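Local atomic coordinates of fiber protein (Human adenovirus 14, PDB entry 3F0Y), a protein that forms the trimeric knob of the adenovirus fibre and probably attaches the virus to host-cell receptors such as CD46. Residues Phe81-Ser84 with Ala85-Leu89; Ile112-Ala115 with Lys116-Met119. All coordinates share one frame; numbering follows the deposited sequence.

Contact 1: Phe81-Ser84 with Ala85-Leu89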
ATOM      1  N   PHE A  81       7.423 -21.519   4.588  1.00 21.07           N
ATOM      2  CA  PHE A  81       6.491 -22.637   4.644  1.00 21.12           C
ATOM      3  C   PHE A  81       5.929 -22.763   6.051  1.00 21.21           C
ATOM      4  O   PHE A  81       6.663 -22.648   7.033  1.00 21.14           O
ATOM      5  CB  PHE A  81       7.192 -23.931   4.232  1.00 21.20           C
ATOM      6  CG  PHE A  81       7.766 -23.886   2.843  1.00 21.15           C
ATOM      7  CD1 PHE A  81       9.130 -23.737   2.642  1.00 21.14           C
ATOM      8  CD2 PHE A  81       6.936 -23.966   1.737  1.00 21.33           C
ATOM      9  CE1 PHE A  81       9.657 -23.684   1.359  1.00 21.21           C
ATOM     10  CE2 PHE A  81       7.453 -23.916   0.453  1.00 21.36           C
ATOM     11  CZ  PHE A  81       8.818 -23.774   0.262  1.00 21.25           C
ATOM     12  N   PHE A  82       4.622 -22.995   6.134  1.00 21.39           N
ATOM     13  CA  PHE A  82       3.923 -23.085   7.411  1.00 21.49           C
ATOM     14  C   PHE A  82       3.094 -24.363   7.467  1.00 21.70           C
ATOM     15  O   PHE A  82       2.545 -24.803   6.455  1.00 21.72           O
ATOM     16  CB  PHE A  82       3.009 -21.873   7.604  1.00 21.38           C
ATOM     17  CG  PHE A  82       3.711 -20.550   7.466  1.00 21.22           C
ATOM     18  CD1 PHE A  82       3.896 -19.974   6.215  1.00 21.28           C
ATOM     19  CD2 PHE A  82       4.171 -19.871   8.587  1.00 21.19           C
ATOM     20  CE1 PHE A  82       4.541 -18.748   6.084  1.00 21.06           C
ATOM     21  CE2 PHE A  82       4.816 -18.644   8.463  1.00 21.13           C
ATOM     22  CZ  PHE A  82       5.002 -18.084   7.210  1.00 21.10           C
ATOM     23  N   ASP A  83       3.004 -24.954   8.656  1.00 22.00           N
ATOM     24  CA  ASP A  83       2.199 -26.161   8.853  1.00 22.24           C
ATOM     25  C   ASP A  83       0.715 -25.812   8.996  1.00 22.41           C
ATOM     26  O   ASP A  83       0.343 -24.637   8.957  1.00 22.30           O
ATOM     27  CB  ASP A  83       2.710 -26.976  10.057  1.00 22.38           C
ATOM     28  CG  ASP A  83       2.639 -26.214  11.374  1.00 22.75           C
ATOM     29  OD1 ASP A  83       1.802 -25.297  11.515  1.00 23.03           O
ATOM     30  OD2 ASP A  83       3.427 -26.552  12.282  1.00 23.64           O
ATOM     31  N   SER A  84      -0.121 -26.836   9.170  1.00 22.60           N
ATOM     32  CA  SER A  84      -1.575 -26.663   9.257  1.00 22.70           C
ATOM     33  C   SER A  84      -2.043 -25.764  10.410  1.00 22.74           C
ATOM     34  O   SER A  84      -3.167 -25.265  10.383  1.00 22.68           O
ATOM     35  CB  SER A  84      -2.264 -28.029   9.361  1.00 22.82           C
ATOM     36  OG  SER A  84      -1.850 -28.719  10.527  1.00 23.16           O
ATOM     37  N   ALA A  85      -1.188 -25.569  11.413  1.00 22.93           N
ATOM     38  CA  ALA A  85      -1.477 -24.664  12.529  1.00 22.98           C
ATOM     39  C   ALA A  85      -0.972 -23.234  12.292  1.00 23.05           C
ATOM     40  O   ALA A  85      -1.126 -22.373  13.160  1.00 22.99           O
ATOM     41  CB  ALA A  85      -0.881 -25.222  13.818  1.00 23.03           C
ATOM     42  N   GLY A  86      -0.369 -22.984  11.129  1.00 23.07           N
ATOM     43  CA  GLY A  86       0.164 -21.662  10.796  1.00 23.10           C
ATOM     44  C   GLY A  86       1.548 -21.380  11.360  1.00 23.12           C
ATOM     45  O   GLY A  86       2.009 -20.238  11.338  1.00 22.94           O
ATOM     46  N   ASN A  87       2.218 -22.420  11.854  1.00 23.31           N
ATOM     47  CA  ASN A  87       3.552 -22.280  12.425  1.00 23.50           C
ATOM     48  C   ASN A  87       4.633 -22.511  11.375  1.00 23.52           C
ATOM     49  O   ASN A  87       4.546 -23.450  10.579  1.00 23.43           O
ATOM     50  CB  ASN A  87       3.739 -23.249  13.595  1.00 23.66           C
ATOM     51  CG  ASN A  87       2.890 -22.882  14.796  1.00 24.08           C
ATOM     52  OD1 ASN A  87       2.822 -21.717  15.188  1.00 24.77           O
ATOM     53  ND2 ASN A  87       2.241 -23.877  15.392  1.00 25.19           N
ATOM     54  N   LEU A  88       5.651 -21.654  11.392  1.00 23.61           N
ATOM     55  CA  LEU A  88       6.739 -21.704  10.420  1.00 23.71           C
ATOM     56  C   LEU A  88       7.518 -23.015  10.515  1.00 23.83           C
ATOM     57  O   LEU A  88       7.892 -23.443  11.607  1.00 23.91           O
ATOM     58  CB  LEU A  88       7.691 -20.523  10.643  1.00 23.70           C
ATOM     59  CG  LEU A  88       8.883 -20.380   9.692  1.00 23.66           C
ATOM     60  CD1 LEU A  88       8.411 -20.084   8.278  1.00 23.80           C
ATOM     61  CD2 LEU A  88       9.824 -19.294  10.186  1.00 23.62           C
ATOM     62  N   LEU A  89       7.745 -23.643   9.363  1.00 23.92           N
ATOM     63  CA  LEU A  89       8.594 -24.828   9.266  1.00 24.00           C
ATOM     64  C   LEU A  89      10.005 -24.370   8.904  1.00 24.10           C
ATOM     65  O   LEU A  89      10.323 -24.182   7.729  1.00 24.10           O
ATOM     66  CB  LEU A  89       8.043 -25.799   8.217  1.00 23.92           C
ATOM     67  CG  LEU A  89       6.684 -26.421   8.558  1.00 23.91           C
ATOM     68  CD1 LEU A  89       6.039 -27.052   7.330  1.00 23.46           C
ATOM     69  CD2 LEU A  89       6.825 -27.447   9.678  1.00 23.81           C
TER
HETATM   70  O   HOH W   1       6.133 -25.679  12.741  1.00 32.06           O
HETATM   71  O   HOH W   2       2.185 -26.529  14.702  1.00 36.34           O
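D83 reaches across to N87 and binds its backbone through both main chain and carboxylate. D83 CB lies 4.2 Å from L89 CD2. With chi1 at 61°, CG sits between the backbone N and the carbonyl carbon, and this folds the carboxylate back over the turn that D83 opens. D83 OD1 takes the N87 N-H at 2.9 Å, met from above the carboxylate plane, and a weak, bent bond from A85 N that makes an Asx turn. D83 OD2 receives a proton from a water 2.7 Å away, and that same water accepts from N87 ND2, so it ties together two side chains lying alongside each other. On the main chain, G86 N donates to D83 O at 2.8 Å and D83 N to N87 O: a type I turn with G86 at positive phi, the pattern of a hairpin with a G1 bulge. Farther back, L89 N gives F81 O an almost straight bond. On the other flank L88 CD1 lies over one face of the F82 ring, 4.2 Å from its centroid and offset toward the rim, a CH-pi contact. This tight reversal ends strand 73-82, an outermost strand of its sheet within the chain. F81 and F82 pack on the adjoining strand 171-180, while S93 OG bonds to both F81 N and L89 O.

Contact 2: Ile112-Ala115 with Lys116-Met119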
ATOM      1  N   ILE A 112       1.403 -18.670  20.350  1.00 26.70           N
ATOM      2  CA  ILE A 112       0.849 -17.788  19.325  1.00 26.57           C
ATOM      3  C   ILE A 112      -0.666 -17.962  19.246  1.00 26.43           C
ATOM      4  O   ILE A 112      -1.162 -19.065  19.007  1.00 26.60           O
ATOM      5  CB  ILE A 112       1.483 -18.067  17.945  1.00 26.57           C
ATOM      6  CG1 ILE A 112       2.984 -17.763  17.986  1.00 26.55           C
ATOM      7  CG2 ILE A 112       0.808 -17.232  16.860  1.00 26.69           C
ATOM      8  CD1 ILE A 112       3.746 -18.285  16.792  1.00 26.67           C
ATOM      9  N   THR A 113      -1.389 -16.869  19.472  1.00 26.13           N
ATOM     10  CA  THR A 113      -2.841 -16.846  19.349  1.00 25.97           C
ATOM     11  C   THR A 113      -3.264 -16.756  17.884  1.00 25.77           C
ATOM     12  O   THR A 113      -2.849 -15.841  17.170  1.00 25.80           O
ATOM     13  CB  THR A 113      -3.443 -15.640  20.096  1.00 25.98           C
ATOM     14  OG1 THR A 113      -2.987 -15.635  21.455  1.00 26.05           O
ATOM     15  CG2 THR A 113      -4.963 -15.694  20.071  1.00 26.06           C
ATOM     16  N   ASN A 114      -4.089 -17.708  17.452  1.00 25.48           N
ATOM     17  CA  ASN A 114      -4.688 -17.692  16.117  1.00 25.25           C
ATOM     18  C   ASN A 114      -3.653 -17.506  15.001  1.00 24.88           C
ATOM     19  O   ASN A 114      -3.796 -16.634  14.143  1.00 24.94           O
ATOM     20  CB  ASN A 114      -5.766 -16.602  16.045  1.00 25.43           C
ATOM     21  CG  ASN A 114      -6.935 -16.867  16.978  1.00 25.97           C
ATOM     22  OD1 ASN A 114      -7.292 -18.017  17.241  1.00 26.83           O
ATOM     23  ND2 ASN A 114      -7.547 -15.797  17.474  1.00 26.79           N
ATOM     24  N   ALA A 115      -2.614 -18.335  15.029  1.00 24.38           N
ATOM     25  CA  ALA A 115      -1.540 -18.275  14.035  1.00 24.00           C
ATOM     26  C   ALA A 115      -2.060 -18.561  12.629  1.00 23.57           C
ATOM     27  O   ALA A 115      -1.611 -17.950  11.658  1.00 23.43           O
ATOM     28  CB  ALA A 115      -0.434 -19.257  14.392  1.00 24.07           C
ATOM     29  N   LYS A 116      -3.016 -19.482  12.533  1.00 23.12           N
ATOM     30  CA  LYS A 116      -3.571 -19.900  11.248  1.00 22.77           C
ATOM     31  C   LYS A 116      -4.242 -18.753  10.488  1.00 22.24           C
ATOM     32  O   LYS A 116      -4.226 -18.730   9.258  1.00 22.07           O
ATOM     33  CB  LYS A 116      -4.568 -21.045  11.451  1.00 22.76           C
ATOM     34  CG  LYS A 116      -4.825 -21.860  10.200  1.00 23.18           C
ATOM     35  CD  LYS A 116      -5.553 -23.162  10.511  1.00 23.29           C
ATOM     36  CE  LYS A 116      -7.051 -22.980  10.516  1.00 24.07           C
ATOM     37  NZ  LYS A 116      -7.595 -22.866   9.136  1.00 24.64           N
ATOM     38  N   SER A 117      -4.816 -17.797  11.215  1.00 21.67           N
ATOM     39  CA  SER A 117      -5.497 -16.664  10.587  1.00 21.22           C
ATOM     40  C   SER A 117      -4.552 -15.553  10.108  1.00 20.61           C
ATOM     41  O   SER A 117      -5.013 -14.527   9.617  1.00 20.57           O
ATOM     42  CB  SER A 117      -6.561 -16.091  11.524  1.00 21.32           C
ATOM     43  OG  SER A 117      -6.038 -15.861  12.815  1.00 21.89           O
ATOM     44  N   PHE A 118      -3.244 -15.749  10.255  1.00 19.95           N
ATOM     45  CA  PHE A 118      -2.254 -14.901   9.586  1.00 19.52           C
ATOM     46  C   PHE A 118      -1.904 -15.448   8.201  1.00 19.02           C
ATOM     47  O   PHE A 118      -1.258 -14.764   7.410  1.00 18.93           O
ATOM     48  CB  PHE A 118      -0.970 -14.796  10.414  1.00 19.41           C
ATOM     49  CG  PHE A 118      -1.102 -13.933  11.633  1.00 19.39           C
ATOM     50  CD1 PHE A 118      -1.415 -14.490  12.867  1.00 19.60           C
ATOM     51  CD2 PHE A 118      -0.898 -12.565  11.550  1.00 19.13           C
ATOM     52  CE1 PHE A 118      -1.529 -13.689  13.997  1.00 19.29           C
ATOM     53  CE2 PHE A 118      -1.011 -11.761  12.673  1.00 19.43           C
ATOM     54  CZ  PHE A 118      -1.326 -12.322  13.898  1.00 19.35           C
ATOM     55  N   MET A 119      -2.327 -16.677   7.915  1.00 18.51           N
ATOM     56  CA  MET A 119      -1.916 -17.377   6.702  1.00 18.29           C
ATOM     57  C   MET A 119      -2.676 -16.908   5.470  1.00 17.92           C
ATOM     58  O   MET A 119      -3.807 -16.437   5.580  1.00 17.70           O
ATOM     59  CB  MET A 119      -2.135 -18.881   6.862  1.00 18.20           C
ATOM     60  CG  MET A 119      -1.323 -19.519   7.973  1.00 18.11           C
ATOM     61  SD  MET A 119       0.442 -19.428   7.642  1.00 17.69           S
ATOM     62  CE  MET A 119       0.893 -17.956   8.552  1.00 16.95           C
TER
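The F118 ring turns its edge toward A115, whose CA lies in the ring plane 4.0 Å from F118 CD1. A115 O and T113 O are also near that plane, at the rim; N114 O comes in obliquely, 3.4 Å from F118 CD1. The ring gets there because CG stands anti to the carbonyl carbon (chi1 -73°), swinging it back along the preceding residues and bringing CD1 and CE1 close to the carbonyls of T113 and N114. Behind the ring, F118 N donates to A115 O at 3.1 Å, the i to i+3 bond of a 3-10 turn. M119 N repeats the step on K116 O. One residue earlier the same step is weak: S117 N is 3.3 Å from N114 O with a bent N-H. The S117 hydroxyl comes up beside the same carbonyl oxygen, its OG 2.7 Å from N114 O and 3.3 Å from N114 CB, but its proton is not settled, because D208 OD2 is also within reach. K47 NZ bonds to both S117 OG and N114 O, so S117 OG is shared between K47 and the C-terminal D208. K116 leaves in another direction, its bent chain carrying NZ to D207 O. The turn lies in the long loop between strands 106-107 and 137-145. F118 packs on L45 and K47 of strand 39-48 and on L17 of strand 16-18, while K116 and M119 touch Y171 at the start of strand 171-180.

How the contacts relate
Contacts 1 and 2 are turns that follow in series along the chain, both partly buried, and they touch: the M119 sulfur lies 3.5 Å from F82 CG, and S84 O and A85 O meet the side chains of K116 and A115. Contact 1 belongs to the sheet of strands 73-82 and 171-180, while contact 2 leans its phenylalanine on the other sheet, at strands 16-18 and 39-48; Y171 is met by both. Their chemistry differs accordingly. At 81-89 a carboxylate and a water hold a turn whose tip, S84 and A85, is exposed, with phenylalanines buried behind it. At 112-119 the polar groups of a 3-10 turn meet K47 and the acidic C-terminus, with F118 buried against L17 and L45.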